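Local coordinates for protein 11R-lipoxygenase (Gersemia fruticosa, PDB 3VF1) that probably oxygenates polyunsaturated fatty acids as a calcium-regulated, non-heme iron dioxygenase of lipid metabolism, at residues 155-158 and 159-163. Sequence-based numbering, arbitrary orientation.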
ATOM      1  N   THR A 155     -19.348 -19.457  13.715  1.00 46.29           N
ATOM      2  CA  THR A 155     -20.547 -18.850  13.152  1.00 44.43           C
ATOM      3  C   THR A 155     -20.932 -17.613  13.958  1.00 48.68           C
ATOM      4  O   THR A 155     -21.396 -16.615  13.406  1.00 47.73           O
ATOM      5  CB  THR A 155     -21.725 -19.837  13.147  1.00 44.34           C
ATOM      6  OG1 THR A 155     -21.371 -21.008  12.400  1.00 47.00           O
ATOM      7  CG2 THR A 155     -22.958 -19.199  12.526  1.00 48.40           C
ATOM      8  N   LYS A 156     -20.731 -17.687  15.269  1.00 49.14           N
ATOM      9  CA  LYS A 156     -21.043 -16.579  16.161  1.00 50.45           C
ATOM     10  C   LYS A 156     -20.022 -15.455  16.010  1.00 49.93           C
ATOM     11  O   LYS A 156     -20.380 -14.279  15.972  1.00 51.15           O
ATOM     12  CB  LYS A 156     -21.072 -17.066  17.611  1.00 56.49           C
ATOM     13  CG  LYS A 156     -21.222 -15.959  18.643  1.00 67.57           C
ATOM     14  CD  LYS A 156     -21.232 -16.524  20.055  1.00 76.36           C
ATOM     15  CE  LYS A 156     -21.167 -15.423  21.103  1.00 78.07           C
ATOM     16  NZ  LYS A 156     -22.321 -14.484  21.017  1.00 77.62           N
ATOM     17  N   GLU A 157     -18.748 -15.827  15.927  1.00 49.93           N
ATOM     18  CA  GLU A 157     -17.670 -14.859  15.780  1.00 47.43           C
ATOM     19  C   GLU A 157     -17.914 -13.970  14.565  1.00 47.76           C
ATOM     20  O   GLU A 157     -17.946 -12.743  14.671  1.00 45.05           O
ATOM     21  CB  GLU A 157     -16.333 -15.584  15.628  1.00 45.59           C
ATOM     22  CG  GLU A 157     -15.117 -14.677  15.706  1.00 45.06           C
ATOM     23  CD  GLU A 157     -13.829 -15.404  15.361  1.00 45.29           C
ATOM     24  OE1 GLU A 157     -13.896 -16.405  14.616  1.00 43.09           O
ATOM     25  OE2 GLU A 157     -12.751 -14.978  15.831  1.00 45.27           O
ATOM     26  N   VAL A 158     -18.091 -14.604  13.410  1.00 44.45           N
ATOM     27  CA  VAL A 158     -18.339 -13.890  12.165  1.00 39.69           C
ATOM     28  C   VAL A 158     -19.608 -13.047  12.251  1.00 45.24           C
ATOM     29  O   VAL A 158     -19.669 -11.946  11.703  1.00 48.82           O
ATOM     30  CB  VAL A 158     -18.463 -14.870  10.984  1.00 40.21           C
ATOM     31  CG1 VAL A 158     -18.979 -14.157   9.741  1.00 38.79           C
ATOM     32  CG2 VAL A 158     -17.122 -15.535  10.706  1.00 37.59           C
ATOM     33  N   SER A 159     -20.619 -13.568  12.939  1.00 48.91           N
ATOM     34  CA  SER A 159     -21.887 -12.861  13.084  1.00 47.50           C
ATOM     35  C   SER A 159     -21.703 -11.593  13.911  1.00 47.54           C
ATOM     36  O   SER A 159     -22.278 -10.548  13.602  1.00 48.66           O
ATOM     37  CB  SER A 159     -22.929 -13.770  13.738  1.00 48.47           C
ATOM     38  OG  SER A 159     -24.164 -13.094  13.897  1.00 58.90           O
ATOM     39  N   GLU A 160     -20.896 -11.690  14.962  1.00 46.77           N
ATOM     40  CA  GLU A 160     -20.600 -10.543  15.810  1.00 48.68           C
ATOM     41  C   GLU A 160     -19.812  -9.488  15.041  1.00 49.43           C
ATOM     42  O   GLU A 160     -20.101  -8.295  15.134  1.00 49.32           O
ATOM     43  CB  GLU A 160     -19.806 -10.983  17.042  1.00 50.05           C
ATOM     44  CG  GLU A 160     -20.612 -11.795  18.045  1.00 59.34           C
ATOM     45  CD  GLU A 160     -19.763 -12.302  19.197  1.00 74.68           C
ATOM     46  OE1 GLU A 160     -18.532 -12.425  19.021  1.00 72.79           O
ATOM     47  OE2 GLU A 160     -20.328 -12.572  20.279  1.00 79.51           O
ATOM     48  N   ASN A 161     -18.817  -9.934  14.280  1.00 47.56           N
ATOM     49  CA  ASN A 161     -17.956  -9.026  13.531  1.00 43.52           C
ATOM     50  C   ASN A 161     -18.705  -8.228  12.468  1.00 43.34           C
ATOM     51  O   ASN A 161     -18.399  -7.060  12.236  1.00 46.16           O
ATOM     52  CB  ASN A 161     -16.801  -9.795  12.889  1.00 41.34           C
ATOM     53  CG  ASN A 161     -15.733 -10.189  13.892  1.00 41.84           C
ATOM     54  OD1 ASN A 161     -15.573  -9.546  14.932  1.00 43.05           O
ATOM     55  ND2 ASN A 161     -14.989 -11.245  13.584  1.00 40.38           N
ATOM     56  N   LYS A 162     -19.684  -8.853  11.822  1.00 43.85           N
ATOM     57  CA  LYS A 162     -20.469  -8.170  10.797  1.00 45.89           C
ATOM     58  C   LYS A 162     -21.132  -6.911  11.345  1.00 49.73           C
ATOM     59  O   LYS A 162     -21.457  -5.995  10.592  1.00 52.06           O
ATOM     60  CB  LYS A 162     -21.541  -9.098  10.219  1.00 44.45           C
ATOM     61  CG  LYS A 162     -21.064  -9.976   9.075  1.00 43.18           C
ATOM     62  CD  LYS A 162     -22.245 -10.513   8.275  1.00 44.63           C
ATOM     63  CE  LYS A 162     -21.798 -11.414   7.134  1.00 49.28           C
ATOM     64  NZ  LYS A 162     -21.200 -12.688   7.622  1.00 44.13           N
ATOM     65  N   LYS A 163     -21.336  -6.869  12.657  1.00 50.71           N
ATOM     66  CA  LYS A 163     -22.003  -5.735  13.288  1.00 51.87           C
ATOM     67  C   LYS A 163     -21.039  -4.575  13.516  1.00 51.20           C
ATOM     68  O   LYS A 163     -21.458  -3.421  13.623  1.00 53.01           O
ATOM     69  CB  LYS A 163     -22.629  -6.164  14.616  1.00 55.21           C
ATOM     70  CG  LYS A 163     -23.663  -7.269  14.478  1.00 56.02           C
ATOM     71  CD  LYS A 163     -24.273  -7.633  15.822  1.00 61.24           C
ATOM     72  CE  LYS A 163     -25.342  -8.705  15.672  1.00 62.21           C
ATOM     73  NZ  LYS A 163     -25.952  -9.074  16.979  1.00 75.50           N
TER
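One turn of helix 148-164, which follows strand 130-134 of the PLAT-type beta sandwich in the chain and packs against the end of helix 369-410, carries an i to i+4 salt bridge between Lys-156 and Glu-160. Lys-156 NZ lies 2.9 Å from Glu-160 OE2 and meets it from above the carboxylate plane, 40° out of it. Lys-156 sends CG anti to its backbone N (chi1 173°), runs out extended and bends only at chi4, which brings NZ round to the acid. Opposite charges four residues apart suit these places, on one face of successive turns. Beneath them the backbone repeats the alpha-helical bond, from Glu-160 N to Lys-156 O at 2.8 Å and from Asn-161 N to Glu-157 O at 3.0 Å. On the protein-facing side, Glu-157 and Asn-161 lie side by side, CG of the glutamate 4.0 Å from Asn-161 ND2. The buried carboxylate of Glu-157 is satisfied by the hydroxyls of Tyr-134 and Ser-413, which it joins. Lys-162 bends back until NZ is 3.4 Å from Val-158 CG1; the Lys-162 ammonium is hydrogen-bonded to the backbone O of Arg-409, and apolar Val-158 suits packing on Pro-412. A glutamine in place of Glu-160 would probably leave the Lys-156 ammonium without its opposing charge and freer to swing into solvent. Met from above the carboxylate plane at the helix surface, the ion pair is consistent with a mainly electrostatic, adaptable link.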